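Local structure of aeromonas extracellular serine protease (Aeromonas sobria, 3WQB) at residues 70-75 / 171-176; 210-215 / 253-258; 91-96 / 140-145. The protein cleaves peptide bonds after Lys-Lys or Lys-Arg pairs as a secreted, calcium-binding serine protease of the furin subfamily, and is probably a potent virulence factor. The protein carries 1 engineered substitution. One frame throughout, in Å; residues are numbered along the deposited sequence.

All three contacts lie in the subtilisin domain and reach the same six-stranded parallel sheet, which runs from strand 140-144 at one edge, through 73-77, 173-179, 211-215 and 255-261, to 277-282 at the other. Contact 3 binds a loop to strand 140-144, contact 1 pairs 73-77 with 173-179, and contact 2 pairs 211-215 with 255-261. Along the chain contact 3 is nested inside the loop closed by contact 1, and contact 2 follows later. Centres of contacts 1 and 3 are about 9 Å apart, of 1 and 2 about 12 Å, of 2 and 3 about 19 Å. Strand 73-77 leads to the predicted charge-relay Asp78; the other two charge-relay positions lie on helices packed against the sheet.

Contact 1 of 3, residues 70-75 / 171-176; sequences QGVNVA and NRVFNQ
In the central parallel sheet of the subtilisin domain, Val74 and Ala75 of strand 73-77 pair with Val173 and Phe174 of strand 173-179. Ala75 uses both backbone polar groups: its N donates to Val173 O (2.9 Å), and its O accepts from Asn175 N (2.8 Å). At the start of the ladder Asn73 O is gripped twice, by Arg172 N at 2.8 Å and by Val173 N at 3.2 Å, both bonds clearly bent. Strand 73-77 leads directly to Asp78, the predicted charge-relay acid, and the side chain of Asn175 lies about 5 Å from that of Asp78, while Asn175 OD1 is hydrogen-bonded to Ser343 of helix 335-352. On one face Val74 and Val173 run alongside each other, Val74 CG2 4.0 Å from Val173 CB, with CG1 of each anti to its backbone N (chi1 -176° and -177°). Val173 turns its other methyl, CG2, to Val72 CG1, and helices 115-124 and 335-352 pack against Val74 and Val173 respectively. On the opposite face, that of Ala75 and Phe174, Ala75 CB touches Phe174 CD2 at 3.7 Å and Asn171 ND2 at 3.6 Å. The Asn171 amide is held from beyond the pair, its ND2 by Gln142 OE1.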
loop_
_atom_site.group_PDB
_atom_site.type_symbol
_atom_site.label_atom_id
_atom_site.label_comp_id
_atom_site.label_asym_id
_atom_site.label_seq_id
_atom_site.Cartn_x
_atom_site.Cartn_y
_atom_site.Cartn_z
ATOM N N GLN A 70 18.817 15.845 3.573
ATOM C CA GLN A 70 20.240 15.531 3.674
ATOM C C GLN A 70 20.509 14.408 4.674
ATOM O O GLN A 70 19.957 14.402 5.782
ATOM C CB GLN A 70 21.049 16.792 4.021
ATOM C CG GLN A 70 20.645 17.542 5.314
ATOM C CD GLN A 70 19.598 18.647 5.125
ATOM O OE1 GLN A 70 18.726 18.571 4.269
ATOM N NE2 GLN A 70 19.679 19.673 5.963
ATOM N N GLY A 71 21.309 13.434 4.246
ATOM C CA GLY A 71 21.699 12.315 5.094
ATOM C C GLY A 71 20.711 11.166 5.115
ATOM O O GLY A 71 20.950 10.164 5.789
ATOM N N VAL A 72 19.600 11.305 4.384
ATOM C CA VAL A 72 18.551 10.268 4.370
ATOM C C VAL A 72 18.610 9.377 3.133
ATOM O O VAL A 72 18.551 9.872 2.006
ATOM C CB VAL A 72 17.142 10.869 4.516
ATOM C CG1 VAL A 72 16.076 9.755 4.588
ATOM C CG2 VAL A 72 17.065 11.721 5.770
ATOM N N ASN A 73 18.730 8.068 3.358
ATOM C CA ASN A 73 18.825 7.079 2.285
ATOM C C ASN A 73 17.456 6.474 2.006
ATOM O O ASN A 73 16.802 5.954 2.920
ATOM C CB ASN A 73 19.814 5.967 2.648
ATOM C CG ASN A 73 21.252 6.447 2.701
ATOM O OD1 ASN A 73 21.636 7.416 2.033
ATOM N ND2 ASN A 73 22.064 5.752 3.496
ATOM N N VAL A 74 17.017 6.581 0.755
ATOM C CA VAL A 74 15.718 6.082 0.330
ATOM C C VAL A 74 15.887 4.992 -0.727
ATOM O O VAL A 74 16.582 5.199 -1.730
ATOM C CB VAL A 74 14.838 7.217 -0.258
ATOM C CG1 VAL A 74 13.455 6.691 -0.606
ATOM C CG2 VAL A 74 14.713 8.388 0.709
ATOM N N ALA A 75 15.241 3.842 -0.512
ATOM C CA ALA A 75 15.188 2.769 -1.514
ATOM C C ALA A 75 13.887 2.853 -2.299
ATOM O O ALA A 75 12.803 2.888 -1.711
ATOM C CB ALA A 75 15.290 1.409 -0.853
ATOM N N ASN A 171 19.119 1.878 4.365
ATOM C CA ASN A 171 18.095 2.854 4.009
ATOM C C ASN A 171 17.226 3.166 5.208
ATOM O O ASN A 171 16.937 2.281 6.019
ATOM C CB ASN A 171 17.230 2.349 2.864
ATOM C CG ASN A 171 17.982 2.315 1.574
ATOM O OD1 ASN A 171 18.332 3.361 1.025
ATOM N ND2 ASN A 171 18.271 1.112 1.088
ATOM N N ARG A 172 16.828 4.427 5.321
ATOM C CA ARG A 172 15.861 4.832 6.333
ATOM C C ARG A 172 14.434 4.980 5.793
ATOM O O ARG A 172 13.511 5.165 6.580
ATOM C CB ARG A 172 16.281 6.114 7.043
ATOM C CG ARG A 172 17.415 5.905 8.045
ATOM C CD ARG A 172 17.405 6.965 9.142
ATOM N NE ARG A 172 16.304 6.725 10.068
ATOM C CZ ARG A 172 15.784 7.627 10.899
ATOM N NH1 ARG A 172 16.255 8.874 10.954
ATOM N NH2 ARG A 172 14.760 7.272 11.678
ATOM N N VAL A 173 14.243 4.906 4.472
ATOM C CA VAL A 173 12.903 4.926 3.883
ATOM C C VAL A 173 12.867 3.868 2.790
ATOM O O VAL A 173 13.765 3.802 1.950
ATOM C CB VAL A 173 12.536 6.318 3.299
ATOM C CG1 VAL A 173 11.117 6.307 2.780
ATOM C CG2 VAL A 173 12.690 7.414 4.353
ATOM N N PHE A 174 11.831 3.035 2.809
ATOM C CA PHE A 174 11.584 2.077 1.720
ATOM C C PHE A 174 10.298 2.448 1.028
ATOM O O PHE A 174 9.218 2.330 1.607
ATOM C CB PHE A 174 11.522 0.641 2.245
ATOM C CG PHE A 174 12.844 0.137 2.741
ATOM C CD1 PHE A 174 13.224 0.315 4.065
ATOM C CD2 PHE A 174 13.725 -0.501 1.869
ATOM C CE1 PHE A 174 14.473 -0.141 4.515
ATOM C CE2 PHE A 174 14.965 -0.952 2.304
ATOM C CZ PHE A 174 15.342 -0.774 3.633
ATOM N N ASN A 175 10.435 2.939 -0.199
ATOM C CA ASN A 175 9.290 3.363 -0.986
ATOM C C ASN A 175 8.703 2.216 -1.793
ATOM O O ASN A 175 9.393 1.633 -2.624
ATOM C CB ASN A 175 9.704 4.503 -1.919
ATOM C CG ASN A 175 8.525 5.106 -2.640
ATOM O OD1 ASN A 175 8.012 6.145 -2.223
ATOM N ND2 ASN A 175 8.076 4.455 -3.713
ATOM N N GLN A 176 7.439 1.886 -1.522
ATOM C CA GLN A 176 6.754 0.779 -2.195
ATOM C C GLN A 176 5.497 1.270 -2.913
ATOM O O GLN A 176 4.375 1.193 -2.379
ATOM C CB GLN A 176 6.379 -0.309 -1.206
ATOM C CG GLN A 176 7.538 -0.829 -0.402
ATOM C CD GLN A 176 7.029 -1.628 0.754
ATOM O OE1 GLN A 176 6.890 -2.859 0.670
ATOM N NE2 GLN A 176 6.642 -0.924 1.818
#

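Contact 2 of 3, residues 210-215 / 253-258; sequences AAYIKA and FWNLVV
Leu256 N donates to Tyr212 O at 2.8 Å in a nearly straight bond (171°). The parallel ladder continues with Lys214 N to Leu256 O (2.9 Å) and Val258 N to Lys214 O (2.9 Å), joining strands 211-215 and 255-261 of the subtilisin sheet. Near the ladder's start a water accepts from Tyr212 N (3.0 Å) and lies close to both Ala210 O and Trp254 O. Asn255 passes obliquely across Lys214, its CG 3.7 Å from Lys214 CB, while Asn255 OD1 approaches Tyr212 CB (3.5 Å) and accepts from Gln176 NE2. Lys214 CG is anti to the backbone N (chi1 -179°), which sets it against this amide before the chain bends away. On the other face Ile213 and Leu256 are neighbours running in the same direction, CD1 to CB 4.1 Å, where helix 335-352 covers Ile213, Ala215 and Val258. That helix carries Ala336, an engineered residue at a predicted charge-relay position. The ammonium group of buried Lys214 is met by Asn250 OD1 and Tyr178 O, and weakly by Ala215 O; these neutral oxygens would be expected to stabilise its positive charge.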
loop_
_atom_site.group_PDB
_atom_site.type_symbol
_atom_site.label_atom_id
_atom_site.label_comp_id
_atom_site.label_asym_id
_atom_site.label_seq_id
_atom_site.Cartn_x
_atom_site.Cartn_y
_atom_site.Cartn_z
ATOM N N ALA A 210 13.965 2.417 9.930
ATOM C CA ALA A 210 13.471 2.635 8.570
ATOM C C ALA A 210 11.954 2.676 8.499
ATOM O O ALA A 210 11.267 1.853 9.101
ATOM C CB ALA A 210 14.011 1.564 7.651
ATOM N N ALA A 211 11.459 3.654 7.760
ATOM C CA ALA A 211 10.036 3.799 7.489
ATOM C C ALA A 211 9.653 3.165 6.158
ATOM O O ALA A 211 10.138 3.587 5.101
ATOM C CB ALA A 211 9.671 5.267 7.478
ATOM N N TYR A 212 8.830 2.122 6.225
ATOM C CA TYR A 212 8.224 1.524 5.030
ATOM C C TYR A 212 6.979 2.310 4.657
ATOM O O TYR A 212 6.114 2.514 5.506
ATOM C CB TYR A 212 7.886 0.043 5.283
ATOM C CG TYR A 212 9.127 -0.793 5.433
ATOM C CD1 TYR A 212 9.785 -0.891 6.667
ATOM C CD2 TYR A 212 9.664 -1.471 4.341
ATOM C CE1 TYR A 212 10.953 -1.636 6.800
ATOM C CE2 TYR A 212 10.831 -2.214 4.458
ATOM C CZ TYR A 212 11.471 -2.295 5.696
ATOM O OH TYR A 212 12.614 -3.041 5.831
ATOM N N ILE A 213 6.921 2.769 3.405
ATOM C CA ILE A 213 5.798 3.549 2.877
ATOM C C ILE A 213 5.159 2.745 1.758
ATOM O O ILE A 213 5.873 2.142 0.942
ATOM C CB ILE A 213 6.275 4.925 2.340
ATOM C CG1 ILE A 213 7.346 5.551 3.266
ATOM C CG2 ILE A 213 5.090 5.844 2.080
ATOM C CD1 ILE A 213 6.875 5.907 4.672
ATOM N N LYS A 214 3.828 2.726 1.714
ATOM C CA LYS A 214 3.116 1.751 0.915
ATOM C C LYS A 214 1.877 2.337 0.235
ATOM O O LYS A 214 1.036 2.957 0.890
ATOM C CB LYS A 214 2.717 0.581 1.823
ATOM C CG LYS A 214 1.982 -0.570 1.146
ATOM C CD LYS A 214 2.843 -1.256 0.082
ATOM C CE LYS A 214 2.271 -2.602 -0.302
ATOM N NZ LYS A 214 0.951 -2.468 -1.001
ATOM N N ALA A 215 1.766 2.140 -1.081
ATOM C CA ALA A 215 0.603 2.602 -1.839
ATOM C C ALA A 215 -0.658 1.847 -1.429
ATOM O O ALA A 215 -0.644 0.616 -1.325
ATOM C CB ALA A 215 0.856 2.419 -3.318
ATOM N N PHE A 253 1.159 -3.342 9.715
ATOM C CA PHE A 253 1.601 -2.287 10.644
ATOM C C PHE A 253 2.881 -1.575 10.226
ATOM O O PHE A 253 2.930 -0.357 10.259
ATOM C CB PHE A 253 1.708 -2.789 12.089
ATOM C CG PHE A 253 2.184 -1.743 13.056
ATOM C CD1 PHE A 253 1.348 -0.685 13.417
ATOM C CD2 PHE A 253 3.471 -1.805 13.602
ATOM C CE1 PHE A 253 1.774 0.282 14.318
ATOM C CE2 PHE A 253 3.907 -0.833 14.495
ATOM C CZ PHE A 253 3.054 0.203 14.858
ATOM N N TRP A 254 3.907 -2.333 9.846
ATOM C CA TRP A 254 5.197 -1.745 9.453
ATOM C C TRP A 254 5.044 -0.856 8.228
ATOM O O TRP A 254 5.749 0.151 8.104
ATOM C CB TRP A 254 6.256 -2.832 9.228
ATOM C CG TRP A 254 6.211 -3.833 10.339
ATOM C CD1 TRP A 254 5.825 -5.137 10.249
ATOM C CD2 TRP A 254 6.452 -3.579 11.736
ATOM N NE1 TRP A 254 5.855 -5.728 11.497
ATOM C CE2 TRP A 254 6.225 -4.791 12.426
ATOM C CE3 TRP A 254 6.859 -2.447 12.467
ATOM C CZ2 TRP A 254 6.384 -4.903 13.820
ATOM C CZ3 TRP A 254 7.034 -2.567 13.853
ATOM C CH2 TRP A 254 6.788 -3.781 14.506
ATOM N N ASN A 255 4.099 -1.188 7.342
ATOM C CA ASN A 255 3.786 -0.327 6.215
ATOM C C ASN A 255 2.949 0.857 6.650
ATOM O O ASN A 255 1.899 0.677 7.289
ATOM C CB ASN A 255 3.005 -1.110 5.165
ATOM C CG ASN A 255 3.889 -1.944 4.287
ATOM O OD1 ASN A 255 5.013 -1.548 3.985
ATOM N ND2 ASN A 255 3.386 -3.104 3.851
ATOM N N LEU A 256 3.419 2.057 6.309
ATOM C CA LEU A 256 2.616 3.264 6.416
ATOM C C LEU A 256 1.859 3.381 5.092
ATOM O O LEU A 256 2.459 3.693 4.056
ATOM C CB LEU A 256 3.525 4.480 6.646
ATOM C CG LEU A 256 2.871 5.798 7.087
ATOM C CD1 LEU A 256 3.917 6.792 7.556
ATOM C CD2 LEU A 256 2.042 6.398 5.957
ATOM N N VAL A 257 0.560 3.110 5.131
ATOM C CA VAL A 257 -0.253 3.023 3.913
ATOM C C VAL A 257 -0.880 4.377 3.589
ATOM O O VAL A 257 -1.446 5.030 4.468
ATOM C CB VAL A 257 -1.321 1.917 4.022
ATOM C CG1 VAL A 257 -2.062 1.766 2.709
ATOM C CG2 VAL A 257 -0.686 0.576 4.388
ATOM N N VAL A 258 -0.758 4.806 2.327
ATOM C CA VAL A 258 -1.208 6.147 1.938
ATOM C C VAL A 258 -2.215 6.153 0.809
ATOM O O VAL A 258 -2.089 5.398 -0.159
ATOM C CB VAL A 258 -0.029 7.093 1.591
ATOM C CG1 VAL A 258 0.903 7.235 2.772
ATOM C CG2 VAL A 258 0.733 6.611 0.380
HETATM O O HOH W 1 8.083 1.304 8.965
#

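Contact 3 of 3, residues 91-96 / 140-145; sequences NVRPGS and QLQGFN
Asn91 O accepts the short hydrogen bond from Leu141 N (2.7 Å) that starts the docking of loop 91-96 on strand 140-144, the outermost strand of the subtilisin parallel sheet on this side. Asn91 ND2 turns to Ala124 O and Pro137 O, and the Asn91 side chain packs on Val126, a residue of a calcium site. Val92 forms a single bridge with Leu141; its CB points away from the strand, while its CA makes a CH...O contact with Leu141 O. The same oxygen accepts from Arg93 N at 2.9 Å. Arg93 CG stands between its backbone N and carbonyl carbon, the crowded position (chi1 71°), and from there the chain extends to NE. Its guanidinium stacks on the Gln142 amide with the planes 13° apart, Gln142 NE2 lying 3.4 Å above the plane, over the centre. A water at the guanidinium edge accepts from Arg93 NE (2.8 Å) and lies close to Gln140 O. Arg93 NH2 forms a salt bridge with Asp170 and a hydrogen bond to Asn171 OD1. Pro94 O takes an almost straight bond from Gln142 NE2 (2.9 Å, 169°), lying in the amide plane of that glutamine. Gly95 CA is 3.6 Å from Gln142 NE2, where a CB would clash, and its backbone angles also call for glycine; Gly95 O comes within 3.4 Å of Phe144 CE1. Ser96 ends the walk: its OG takes the Gly143 N-H at 2.8 Å, and Lys97 resumes backbone bonding to Gly143. Bonds from Gln142 NE2 to both Pro94 O and Ala167 O should hold the amide's rotation, so that it lies flat against the guanidinium, while Asp170 probably balances the arginine charge.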
loop_
_atom_site.group_PDB
_atom_site.type_symbol
_atom_site.label_atom_id
_atom_site.label_comp_id
_atom_site.label_asym_id
_atom_site.label_seq_id
_atom_site.Cartn_x
_atom_site.Cartn_y
_atom_site.Cartn_z
ATOM N N ASN A 91 22.080 12.321 -6.942
ATOM C CA ASN A 91 21.480 11.769 -5.730
ATOM C C ASN A 91 21.461 10.249 -5.667
ATOM O O ASN A 91 20.934 9.674 -4.721
ATOM C CB ASN A 91 20.072 12.343 -5.526
ATOM C CG ASN A 91 20.104 13.780 -5.021
ATOM O OD1 ASN A 91 21.143 14.255 -4.529
ATOM N ND2 ASN A 91 18.988 14.480 -5.142
ATOM N N VAL A 92 22.049 9.589 -6.655
ATOM C CA VAL A 92 22.096 8.132 -6.624
ATOM C C VAL A 92 23.299 7.702 -5.810
ATOM O O VAL A 92 24.411 8.159 -6.059
ATOM C CB VAL A 92 22.155 7.544 -8.053
ATOM C CG1 VAL A 92 22.372 6.036 -8.030
ATOM C CG2 VAL A 92 20.881 7.884 -8.820
ATOM N N ARG A 93 23.078 6.832 -4.835
ATOM C CA ARG A 93 24.211 6.280 -4.093
ATOM C C ARG A 93 24.438 4.824 -4.503
ATOM O O ARG A 93 23.551 4.204 -5.089
ATOM C CB ARG A 93 24.044 6.442 -2.582
ATOM C CG ARG A 93 22.986 5.567 -1.986
ATOM C CD ARG A 93 23.104 5.527 -0.465
ATOM N NE ARG A 93 22.124 4.615 0.113
ATOM C CZ ARG A 93 22.396 3.591 0.919
ATOM N NH1 ARG A 93 23.639 3.325 1.311
ATOM N NH2 ARG A 93 21.400 2.844 1.374
ATOM N N PRO A 94 25.630 4.278 -4.212
ATOM C CA PRO A 94 25.887 2.895 -4.617
ATOM C C PRO A 94 24.937 1.893 -3.978
ATOM O O PRO A 94 24.440 2.117 -2.866
ATOM C CB PRO A 94 27.310 2.641 -4.099
ATOM C CG PRO A 94 27.925 3.985 -4.052
ATOM C CD PRO A 94 26.822 4.890 -3.597
ATOM N N GLY A 95 24.696 0.795 -4.690
ATOM C CA GLY A 95 23.947 -0.323 -4.131
ATOM C C GLY A 95 22.697 -0.751 -4.874
ATOM O O GLY A 95 22.132 -1.786 -4.557
ATOM N N SER A 96 22.251 0.033 -5.852
ATOM C CA SER A 96 21.133 -0.401 -6.693
ATOM C C SER A 96 21.420 -1.761 -7.312
ATOM O O SER A 96 22.584 -2.111 -7.544
ATOM C CB SER A 96 20.884 0.584 -7.829
ATOM O OG SER A 96 20.481 1.858 -7.362
ATOM N N GLN A 140 19.283 10.546 -0.738
ATOM C CA GLN A 140 20.049 9.666 -1.632
ATOM C C GLN A 140 19.233 8.443 -2.008
ATOM O O GLN A 140 18.605 7.833 -1.151
ATOM C CB GLN A 140 21.367 9.244 -0.984
ATOM C CG GLN A 140 22.338 10.394 -0.749
ATOM C CD GLN A 140 23.419 10.483 -1.804
ATOM O OE1 GLN A 140 23.252 11.143 -2.828
ATOM N NE2 GLN A 140 24.547 9.827 -1.550
ATOM N N LEU A 141 19.270 8.085 -3.287
ATOM C CA LEU A 141 18.422 7.017 -3.828
ATOM C C LEU A 141 19.173 5.753 -4.202
ATOM O O LEU A 141 20.321 5.806 -4.683
ATOM C CB LEU A 141 17.725 7.496 -5.100
ATOM C CG LEU A 141 16.818 8.712 -5.024
ATOM C CD1 LEU A 141 16.601 9.258 -6.433
ATOM C CD2 LEU A 141 15.513 8.314 -4.358
ATOM N N GLN A 142 18.510 4.620 -3.983
ATOM C CA GLN A 142 18.851 3.369 -4.649
ATOM C C GLN A 142 17.613 2.858 -5.368
ATOM O O GLN A 142 16.487 3.110 -4.931
ATOM C CB GLN A 142 19.264 2.301 -3.645
ATOM C CG GLN A 142 20.586 2.501 -2.966
ATOM C CD GLN A 142 20.763 1.492 -1.854
ATOM O OE1 GLN A 142 19.781 0.996 -1.281
ATOM N NE2 GLN A 142 22.014 1.172 -1.539
ATOM N N GLY A 143 17.817 2.119 -6.453
ATOM C CA GLY A 143 16.698 1.502 -7.172
ATOM C C GLY A 143 16.832 -0.008 -7.254
ATOM O O GLY A 143 17.932 -0.530 -7.452
ATOM N N PHE A 144 15.707 -0.704 -7.104
ATOM C CA PHE A 144 15.668 -2.159 -7.219
ATOM C C PHE A 144 14.457 -2.465 -8.086
ATOM O O PHE A 144 13.326 -2.191 -7.686
ATOM C CB PHE A 144 15.543 -2.803 -5.835
ATOM C CG PHE A 144 16.661 -2.440 -4.914
ATOM C CD1 PHE A 144 17.873 -3.108 -4.980
ATOM C CD2 PHE A 144 16.511 -1.415 -3.987
ATOM C CE1 PHE A 144 18.938 -2.763 -4.144
ATOM C CE2 PHE A 144 17.558 -1.070 -3.149
ATOM C CZ PHE A 144 18.775 -1.735 -3.229
ATOM N N ASN A 145 14.705 -3.003 -9.283
ATOM C CA ASN A 145 13.663 -3.123 -10.299
ATOM C C ASN A 145 12.811 -4.390 -10.182
ATOM O O ASN A 145 12.627 -5.130 -11.161
ATOM C CB ASN A 145 14.257 -2.966 -11.710
ATOM C CG ASN A 145 15.212 -4.087 -12.089
ATOM O OD1 ASN A 145 15.757 -4.773 -11.229
ATOM N ND2 ASN A 145 15.435 -4.261 -13.387
HETATM O O HOH W 2 19.523 5.119 -0.843
#